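Local coordinates for protein lasso peptide isopeptidase AtxE2 (Asticcacaulis excentricus, PDB 5TXE) that hydrolyses the isopeptide bond of the lasso peptides astexin-2 and astexin-3, opening the knotted molecules into linear peptides, at residues 499-502 and 503-506; 669-672 and 673-677; 677-680 and 681-684. The protein carries 1 engineered substitution. All coordinates share one frame; numbering follows the deposited sequence.

Contact 1 (499-502 and 503-506)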
ATOM      1  N   ILE A 499      15.070 -11.160  -8.040  1.00 30.15           N
ATOM      2  CA  ILE A 499      14.222 -10.124  -8.626  1.00 30.59           C
ATOM      3  C   ILE A 499      14.748  -9.614  -9.962  1.00 27.96           C
ATOM      4  O   ILE A 499      14.013  -9.500 -10.954  1.00 26.68           O
ATOM      5  CB  ILE A 499      13.970  -8.980  -7.619  1.00 29.72           C
ATOM      6  CG1 ILE A 499      13.099  -9.526  -6.505  1.00 28.91           C
ATOM      7  CG2 ILE A 499      13.239  -7.821  -8.309  1.00 30.10           C
ATOM      8  CD1 ILE A 499      13.173  -8.727  -5.238  1.00 34.76           C
ATOM      9  N   LEU A 500      16.018  -9.280  -9.994  1.00 28.82           N
ATOM     10  CA  LEU A 500      16.576  -8.715 -11.223  1.00 29.07           C
ATOM     11  C   LEU A 500      16.525  -9.737 -12.368  1.00 31.82           C
ATOM     12  O   LEU A 500      16.175  -9.399 -13.519  1.00 29.43           O
ATOM     13  CB  LEU A 500      17.989  -8.285 -11.000  1.00 29.68           C
ATOM     14  CG  LEU A 500      18.719  -7.764 -12.223  1.00 32.10           C
ATOM     15  CD1 LEU A 500      18.078  -6.540 -12.797  1.00 34.84           C
ATOM     16  CD2 LEU A 500      20.136  -7.431 -11.864  1.00 32.37           C
ATOM     17  N   HIS A 501      16.845 -10.988 -12.045  1.00 32.00           N
ATOM     18  CA  HIS A 501      16.798 -12.043 -13.066  1.00 29.52           C
ATOM     19  C   HIS A 501      15.403 -12.255 -13.535  1.00 29.36           C
ATOM     20  O   HIS A 501      15.184 -12.527 -14.712  1.00 29.42           O
ATOM     21  CB  HIS A 501      17.333 -13.349 -12.520  1.00 31.58           C
ATOM     22  CG  HIS A 501      18.820 -13.405 -12.334  1.00 33.22           C
ATOM     23  ND1 HIS A 501      19.721 -12.839 -13.213  1.00 37.43           N
ATOM     24  CD2 HIS A 501      19.560 -14.018 -11.387  1.00 36.53           C
ATOM     25  CE1 HIS A 501      20.951 -13.087 -12.807  1.00 35.23           C
ATOM     26  NE2 HIS A 501      20.881 -13.796 -11.697  1.00 36.69           N
ATOM     27  N   THR A 502      14.422 -12.087 -12.657  1.00 30.12           N
ATOM     28  CA  THR A 502      13.021 -12.207 -13.098  1.00 30.52           C
ATOM     29  C   THR A 502      12.647 -11.111 -14.047  1.00 30.63           C
ATOM     30  O   THR A 502      11.975 -11.347 -15.024  1.00 29.93           O
ATOM     31  CB  THR A 502      12.044 -12.205 -11.913  1.00 29.86           C
ATOM     32  OG1 THR A 502      12.395 -13.246 -11.019  1.00 29.61           O
ATOM     33  CG2 THR A 502      10.609 -12.406 -12.356  1.00 32.05           C
ATOM     34  N   LEU A 503      13.096  -9.898 -13.785  1.00 31.48           N
ATOM     35  CA  LEU A 503      12.831  -8.821 -14.736  1.00 30.83           C
ATOM     36  C   LEU A 503      13.489  -9.082 -16.092  1.00 28.24           C
ATOM     37  O   LEU A 503      12.896  -8.804 -17.128  1.00 28.34           O
ATOM     38  CB  LEU A 503      13.344  -7.483 -14.198  1.00 32.59           C
ATOM     39  CG  LEU A 503      12.518  -6.895 -13.062  1.00 33.70           C
ATOM     40  CD1 LEU A 503      13.235  -5.715 -12.501  1.00 33.45           C
ATOM     41  CD2 LEU A 503      11.126  -6.492 -13.547  1.00 34.73           C
ATOM     42  N   GLU A 504      14.721  -9.560 -16.065  1.00 28.63           N
ATOM     43  CA  GLU A 504      15.431  -9.928 -17.275  1.00 32.55           C
ATOM     44  C   GLU A 504      14.686 -11.070 -18.028  1.00 30.86           C
ATOM     45  O   GLU A 504      14.542 -10.991 -19.234  1.00 33.25           O
ATOM     46  CB  GLU A 504      16.871 -10.281 -16.979  1.00 32.53           C
ATOM     47  CG  GLU A 504      17.718  -9.071 -16.545  1.00 36.36           C
ATOM     48  CD  GLU A 504      19.123  -9.438 -16.060  1.00 40.59           C
ATOM     49  OE1 GLU A 504      19.426 -10.655 -15.909  1.00 46.72           O
ATOM     50  OE2 GLU A 504      19.953  -8.514 -15.844  1.00 48.30           O
ATOM     51  N   ASP A 505      14.111 -12.033 -17.318  1.00 31.23           N
ATOM     52  CA  ASP A 505      13.276 -13.074 -17.958  1.00 35.26           C
ATOM     53  C   ASP A 505      12.064 -12.465 -18.632  1.00 32.29           C
ATOM     54  O   ASP A 505      11.763 -12.783 -19.774  1.00 29.97           O
ATOM     55  CB  ASP A 505      12.813 -14.121 -16.936  1.00 36.45           C
ATOM     56  CG  ASP A 505      13.979 -14.890 -16.310  1.00 42.61           C
ATOM     57  OD1 ASP A 505      15.034 -14.981 -16.958  1.00 46.72           O
ATOM     58  OD2 ASP A 505      13.864 -15.410 -15.168  1.00 52.14           O
ATOM     59  N   LEU A 506      11.377 -11.551 -17.952  1.00 30.24           N
ATOM     60  CA  LEU A 506      10.207 -10.939 -18.550  1.00 31.92           C
ATOM     61  C   LEU A 506      10.564 -10.125 -19.777  1.00 32.81           C
ATOM     62  O   LEU A 506       9.819 -10.107 -20.764  1.00 32.88           O
ATOM     63  CB  LEU A 506       9.430 -10.075 -17.563  1.00 32.30           C
ATOM     64  CG  LEU A 506       8.809 -10.881 -16.460  1.00 34.80           C
ATOM     65  CD1 LEU A 506       8.470 -10.014 -15.233  1.00 36.20           C
ATOM     66  CD2 LEU A 506       7.549 -11.550 -17.016  1.00 34.75           C
TER
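At the edge of the H501 imidazole, in the plane of the ring, sits OE1 of E504, and the ring of W497 meets the same imidazole with the two planes about 30° apart. This is an i to i+3 pairing on helix 494-512 of the α/β-hydrolase domain. ND1 of H501 donates to OE1 of E504 over 3.5 Å; the bond is fairly straight but weak. Ring and carboxylate planes are turned 56° against each other. OE1 also has R410 and R542 as long, weak ion-pair partners. Its other oxygen, OE2, rests 3.9 Å from CG of L500, whose isobutyl end reaches it because CG is anti to the backbone N (chi1 176°).

I499, L503 and L506 pack on strand 463-467, while I499, L500 and L503 touch helix 528-539, which follows the nucleophile position, here engineered to alanine. The side chain of I499 is about 7 Å from that of the catalytically important Y438. OD1 of D505 forms a salt bridge with NH1 of R410. T502 turns OG1 back to the carbonyl of N498, while its own O accepts the amide N of L506 at 3.0 Å.

Contact 2 (669-672 and 673-677)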
ATOM      1  N   PRO A 669       5.755  25.856 -23.790  1.00 60.59           N
ATOM      2  CA  PRO A 669       6.854  26.748 -23.377  1.00 57.79           C
ATOM      3  C   PRO A 669       7.237  26.651 -21.896  1.00 52.51           C
ATOM      4  O   PRO A 669       8.389  26.923 -21.546  1.00 52.41           O
ATOM      5  CB  PRO A 669       6.326  28.155 -23.743  1.00 57.20           C
ATOM      6  CG  PRO A 669       5.214  27.912 -24.705  1.00 62.44           C
ATOM      7  CD  PRO A 669       4.581  26.629 -24.234  1.00 61.23           C
ATOM      8  N   ASP A 670       6.309  26.241 -21.038  1.00 51.07           N
ATOM      9  CA  ASP A 670       6.632  26.029 -19.611  1.00 58.83           C
ATOM     10  C   ASP A 670       7.467  24.762 -19.325  1.00 53.14           C
ATOM     11  O   ASP A 670       7.819  24.539 -18.183  1.00 44.62           O
ATOM     12  CB  ASP A 670       5.371  26.010 -18.725  1.00 69.73           C
ATOM     13  CG  ASP A 670       4.406  24.902 -19.102  1.00 80.57           C
ATOM     14  OD1 ASP A 670       3.935  24.901 -20.264  1.00 98.38           O
ATOM     15  OD2 ASP A 670       4.133  24.036 -18.249  1.00 90.20           O
ATOM     16  N   LYS A 671       7.803  23.972 -20.358  1.00 44.44           N
ATOM     17  CA  LYS A 671       8.737  22.862 -20.212  1.00 40.71           C
ATOM     18  C   LYS A 671      10.093  23.092 -20.826  1.00 39.08           C
ATOM     19  O   LYS A 671      10.970  22.234 -20.738  1.00 42.23           O
ATOM     20  CB  LYS A 671       8.134  21.636 -20.833  1.00 40.83           C
ATOM     21  CG  LYS A 671       7.004  21.106 -19.985  1.00 42.46           C
ATOM     22  CD  LYS A 671       6.333  19.900 -20.637  1.00 44.01           C
ATOM     23  CE  LYS A 671       5.181  19.415 -19.769  1.00 45.25           C
ATOM     24  NZ  LYS A 671       4.701  18.102 -20.239  1.00 46.88           N
ATOM     25  N   ALA A 672      10.288  24.250 -21.431  1.00 38.77           N
ATOM     26  CA  ALA A 672      11.502  24.546 -22.173  1.00 39.48           C
ATOM     27  C   ALA A 672      12.741  24.473 -21.321  1.00 37.24           C
ATOM     28  O   ALA A 672      13.775  23.923 -21.733  1.00 41.83           O
ATOM     29  CB  ALA A 672      11.392  25.925 -22.817  1.00 45.63           C
ATOM     30  N   ALA A 673      12.649  24.979 -20.103  1.00 40.69           N
ATOM     31  CA  ALA A 673      13.810  24.928 -19.188  1.00 38.52           C
ATOM     32  C   ALA A 673      14.152  23.491 -18.788  1.00 34.76           C
ATOM     33  O   ALA A 673      15.309  23.136 -18.629  1.00 34.80           O
ATOM     34  CB  ALA A 673      13.550  25.771 -17.945  1.00 36.41           C
ATOM     35  N   GLN A 674      13.131  22.666 -18.626  1.00 33.04           N
ATOM     36  CA  GLN A 674      13.344  21.268 -18.286  1.00 30.84           C
ATOM     37  C   GLN A 674      14.098  20.573 -19.399  1.00 29.62           C
ATOM     38  O   GLN A 674      15.083  19.918 -19.156  1.00 31.28           O
ATOM     39  CB  GLN A 674      12.007  20.600 -18.035  1.00 30.84           C
ATOM     40  CG  GLN A 674      11.966  19.085 -18.151  1.00 34.43           C
ATOM     41  CD  GLN A 674      10.532  18.580 -17.998  1.00 31.48           C
ATOM     42  OE1 GLN A 674      10.026  18.535 -16.898  1.00 29.59           O
ATOM     43  NE2 GLN A 674       9.902  18.200 -19.084  1.00 28.41           N
ATOM     44  N   TYR A 675      13.664  20.746 -20.636  1.00 30.31           N
ATOM     45  CA  TYR A 675      14.407  20.151 -21.762  1.00 32.28           C
ATOM     46  C   TYR A 675      15.803  20.755 -22.024  1.00 31.86           C
ATOM     47  O   TYR A 675      16.735  20.031 -22.433  1.00 32.06           O
ATOM     48  CB  TYR A 675      13.549  20.154 -23.032  1.00 31.45           C
ATOM     49  CG  TYR A 675      12.342  19.235 -22.905  1.00 31.62           C
ATOM     50  CD1 TYR A 675      12.489  17.831 -22.796  1.00 30.72           C
ATOM     51  CD2 TYR A 675      11.063  19.749 -22.889  1.00 30.73           C
ATOM     52  CE1 TYR A 675      11.375  16.991 -22.663  1.00 28.15           C
ATOM     53  CE2 TYR A 675       9.952  18.931 -22.754  1.00 32.05           C
ATOM     54  CZ  TYR A 675      10.113  17.541 -22.659  1.00 30.11           C
ATOM     55  OH  TYR A 675       8.976  16.785 -22.584  1.00 29.55           O
ATOM     56  N   ASP A 676      16.001  22.030 -21.728  1.00 33.89           N
ATOM     57  CA  ASP A 676      17.402  22.546 -21.708  1.00 38.82           C
ATOM     58  C   ASP A 676      18.284  21.721 -20.776  1.00 34.27           C
ATOM     59  O   ASP A 676      19.384  21.296 -21.123  1.00 36.31           O
ATOM     60  CB  ASP A 676      17.468  24.025 -21.271  1.00 43.81           C
ATOM     61  CG  ASP A 676      16.860  24.992 -22.307  1.00 50.87           C
ATOM     62  OD1 ASP A 676      16.656  24.583 -23.490  1.00 59.95           O
ATOM     63  OD2 ASP A 676      16.562  26.152 -21.925  1.00 51.97           O
ATOM     64  N   ARG A 677      17.807  21.498 -19.564  1.00 30.67           N
ATOM     65  CA  ARG A 677      18.563  20.756 -18.598  1.00 30.75           C
ATOM     66  C   ARG A 677      18.827  19.329 -19.081  1.00 29.91           C
ATOM     67  O   ARG A 677      19.913  18.826 -18.966  1.00 29.40           O
ATOM     68  CB  ARG A 677      17.726  20.660 -17.348  1.00 36.16           C
ATOM     69  CG  ARG A 677      18.222  21.392 -16.138  1.00 40.03           C
ATOM     70  CD  ARG A 677      17.436  20.876 -14.948  1.00 39.53           C
ATOM     71  NE  ARG A 677      16.200  21.559 -14.985  1.00 42.47           N
ATOM     72  CZ  ARG A 677      14.968  21.089 -14.864  1.00 38.56           C
ATOM     73  NH1 ARG A 677      14.653  19.814 -14.650  1.00 40.31           N
ATOM     74  NH2 ARG A 677      14.012  21.999 -14.926  1.00 42.86           N
TER
HETATM   75  O   HOH W   1      10.200  26.815 -19.246  1.00 48.21           O
HETATM   76  O   HOH W   2      10.659  23.917 -17.517  1.00 33.04           O
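K671 lays its CB against the phenol ring of Y675, 3.8 Å from CE2, at the N-terminal start of helix 672-684, the last helix of the model. This is the close-packed part of the contact, an i to i+4 pair whose backbones are joined as well: N of Y675 donates to O of K671 at 3.1 Å. That carbonyl oxygen also lies 3.3 Å from CD2 of the ring, which it approaches obliquely. Y675 carries its ring back along the helix in this way because CG is anti to its own carbonyl carbon (chi1 -66°). NE2 of Q674 stands 3.6 Å above one face of the ring, displaced toward the rim.

The polar ends converge on D655 of helix 643-662 and on D666 in the loop after it. NZ of K671, at the end of an extended chain, forms salt bridges with D655 and D666; NE2 of Q674 is hydrogen-bonded to D655, and OH of Y675 to the backbone N of D666. With Y675 replaced by an alanine, CB of K671 and NE2 of Q674 would probably face a gap and the backbone N of D666 would lose its phenol partner.

The other side is loose and wet. D670 is poorly ordered, and water does the joining: one molecule donates to O of P669 and accepts from N of A673, and a second links O of D670 to N of Q674, so these first-turn amides donate to water, which in turn donates to the carbonyls of P669 and D670. A672 and D676 close the next turn through the backbone, with N of D676 2.9 Å from O of A672.

Contact 3 (677-680 and 681-684)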
ATOM      1  N   ARG A 677      17.807  21.498 -19.564  1.00 30.67           N
ATOM      2  CA  ARG A 677      18.563  20.756 -18.598  1.00 30.75           C
ATOM      3  C   ARG A 677      18.827  19.329 -19.081  1.00 29.91           C
ATOM      4  O   ARG A 677      19.913  18.826 -18.966  1.00 29.40           O
ATOM      5  CB  ARG A 677      17.726  20.660 -17.348  1.00 36.16           C
ATOM      6  CG  ARG A 677      18.222  21.392 -16.138  1.00 40.03           C
ATOM      7  CD  ARG A 677      17.436  20.876 -14.948  1.00 39.53           C
ATOM      8  NE  ARG A 677      16.200  21.559 -14.985  1.00 42.47           N
ATOM      9  CZ  ARG A 677      14.968  21.089 -14.864  1.00 38.56           C
ATOM     10  NH1 ARG A 677      14.653  19.814 -14.650  1.00 40.31           N
ATOM     11  NH2 ARG A 677      14.012  21.999 -14.926  1.00 42.86           N
ATOM     12  N   TRP A 678      17.807  18.674 -19.617  1.00 28.22           N
ATOM     13  CA  TRP A 678      17.950  17.292 -19.999  1.00 28.01           C
ATOM     14  C   TRP A 678      18.819  17.156 -21.263  1.00 30.44           C
ATOM     15  O   TRP A 678      19.592  16.196 -21.396  1.00 30.28           O
ATOM     16  CB  TRP A 678      16.588  16.649 -20.196  1.00 27.35           C
ATOM     17  CG  TRP A 678      15.755  16.581 -18.955  1.00 25.27           C
ATOM     18  CD1 TRP A 678      16.127  16.928 -17.699  1.00 27.08           C
ATOM     19  CD2 TRP A 678      14.417  16.143 -18.867  1.00 23.80           C
ATOM     20  NE1 TRP A 678      15.105  16.740 -16.834  1.00 26.77           N
ATOM     21  CE2 TRP A 678      14.020  16.287 -17.533  1.00 23.64           C
ATOM     22  CE3 TRP A 678      13.499  15.651 -19.793  1.00 23.08           C
ATOM     23  CZ2 TRP A 678      12.787  15.913 -17.084  1.00 22.36           C
ATOM     24  CZ3 TRP A 678      12.227  15.289 -19.324  1.00 26.50           C
ATOM     25  CH2 TRP A 678      11.902  15.401 -17.996  1.00 24.34           C
ATOM     26  N   ARG A 679      18.770  18.140 -22.149  1.00 31.45           N
ATOM     27  CA  ARG A 679      19.741  18.140 -23.296  1.00 33.44           C
ATOM     28  C   ARG A 679      21.159  18.262 -22.799  1.00 31.87           C
ATOM     29  O   ARG A 679      22.053  17.539 -23.270  1.00 35.37           O
ATOM     30  CB  ARG A 679      19.396  19.210 -24.321  1.00 33.07           C
ATOM     31  CG  ARG A 679      18.199  18.772 -25.136  1.00 37.36           C
ATOM     32  CD  ARG A 679      17.912  19.615 -26.371  1.00 42.96           C
ATOM     33  NE  ARG A 679      17.224  20.829 -25.973  1.00 48.73           N
ATOM     34  CZ  ARG A 679      15.905  21.025 -26.016  1.00 51.43           C
ATOM     35  NH1 ARG A 679      15.035  20.121 -26.521  1.00 50.28           N
ATOM     36  NH2 ARG A 679      15.455  22.168 -25.556  1.00 48.25           N
ATOM     37  N   ALA A 680      21.362  19.085 -21.778  1.00 29.98           N
ATOM     38  CA  ALA A 680      22.688  19.170 -21.197  1.00 34.38           C
ATOM     39  C   ALA A 680      23.081  17.844 -20.543  1.00 32.95           C
ATOM     40  O   ALA A 680      24.263  17.485 -20.567  1.00 36.87           O
ATOM     41  CB  ALA A 680      22.795  20.333 -20.193  1.00 33.77           C
ATOM     42  N   LEU A 681      22.137  17.139 -19.919  1.00 30.15           N
ATOM     43  CA  LEU A 681      22.495  15.852 -19.318  1.00 30.47           C
ATOM     44  C   LEU A 681      22.961  14.858 -20.406  1.00 31.98           C
ATOM     45  O   LEU A 681      23.898  14.094 -20.235  1.00 30.19           O
ATOM     46  CB  LEU A 681      21.329  15.238 -18.544  1.00 29.59           C
ATOM     47  CG  LEU A 681      20.887  15.957 -17.265  1.00 33.70           C
ATOM     48  CD1 LEU A 681      19.728  15.197 -16.652  1.00 34.11           C
ATOM     49  CD2 LEU A 681      22.010  16.094 -16.232  1.00 31.93           C
ATOM     50  N   ARG A 682      22.225  14.865 -21.498  1.00 31.72           N
ATOM     51  CA  ARG A 682      22.495  14.046 -22.635  1.00 37.26           C
ATOM     52  C   ARG A 682      23.867  14.298 -23.227  1.00 36.09           C
ATOM     53  O   ARG A 682      24.545  13.362 -23.594  1.00 36.92           O
ATOM     54  CB  ARG A 682      21.405  14.265 -23.724  1.00 34.39           C
ATOM     55  CG  ARG A 682      21.449  13.182 -24.829  1.00 36.57           C
ATOM     56  CD  ARG A 682      20.192  13.186 -25.681  1.00 36.04           C
ATOM     57  NE  ARG A 682      19.946  14.443 -26.370  1.00 38.82           N
ATOM     58  CZ  ARG A 682      18.803  14.719 -27.012  1.00 42.17           C
ATOM     59  NH1 ARG A 682      17.816  13.839 -27.012  1.00 41.75           N
ATOM     60  NH2 ARG A 682      18.638  15.881 -27.637  1.00 40.21           N
ATOM     61  N   ALA A 683      24.261  15.552 -23.297  1.00 35.87           N
ATOM     62  CA  ALA A 683      25.551  15.940 -23.886  1.00 40.00           C
ATOM     63  C   ALA A 683      26.729  15.537 -23.019  1.00 45.86           C
ATOM     64  O   ALA A 683      27.830  15.424 -23.541  1.00 41.19           O
ATOM     65  CB  ALA A 683      25.596  17.441 -24.129  1.00 40.17           C
ATOM     66  N   LEU A 684      26.510  15.298 -21.713  1.00 46.17           N
ATOM     67  CA  LEU A 684      27.576  14.814 -20.810  1.00 46.38           C
ATOM     68  C   LEU A 684      28.074  13.456 -21.234  1.00 51.17           C
ATOM     69  O   LEU A 684      29.226  13.110 -21.006  1.00 57.16           O
ATOM     70  CB  LEU A 684      27.082  14.611 -19.390  1.00 44.47           C
ATOM     71  CG  LEU A 684      26.609  15.823 -18.610  1.00 46.84           C
ATOM     72  CD1 LEU A 684      26.022  15.342 -17.295  1.00 47.25           C
ATOM     73  CD2 LEU A 684      27.735  16.825 -18.392  1.00 46.42           C
TER
HETATM   74  O   HOH W   3      21.941  17.050 -25.870  1.00 37.87           O
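W678 and L681 supply the apolar part: CD1 of the leucine comes to 4.1 Å from CD1 of the indole, approaching the ring obliquely. L681 leaves the helix with CG anti to the carbonyl carbon (chi1 -68°), which directs it back toward the preceding turn.

Among the charged groups, R679 and R682 run side by side. NH2 of R682 lies 3.8 Å from CG of R679, so a guanidinium rests by an aliphatic shaft, while the two guanidinium planes are 51° apart. The charged ends stay separate, NE of R679 being 5.4 Å from NH2 of R682. A water donates to O of R679 at 2.6 Å and accepts a weak bond from NE of R682.

The backbone bonds are those of an α-helix. N of R682 reaches O of W678 at 3.0 Å, but the bond from N of L684 to O of A680 is weak.

This terminal helix lies on helix 643-662: W678 meets W656 edge-to-face, while R679 and R682 touch F659. NH1 of R677 makes a salt bridge, and NE1 of W678 a hydrogen bond, with OE1 of E629 on strand 628-633, an edge strand of the eight-stranded mixed sheet.

Following the chain from the N terminus, contact 1 comes first, within helix 494-512, and its side chains pack that helix on strands 414-421 and 463-467 and helix 528-539. After the remaining strands of the hydrolase sheet, contact 2 spans the end of the loop after helix 643-662 and the first turn of helix 672-684; contact 3 carries on along the same helix, sharing R677. None closes a long loop, and none nests in or crosses another. Contacts 2 and 3, centres about 12 Å apart, join the C-terminal helix to helix 643-662 and, through the shared R677 and through W678, to strand 628-633. Contact 1 lies about 35 Å from contact 2, centre to centre.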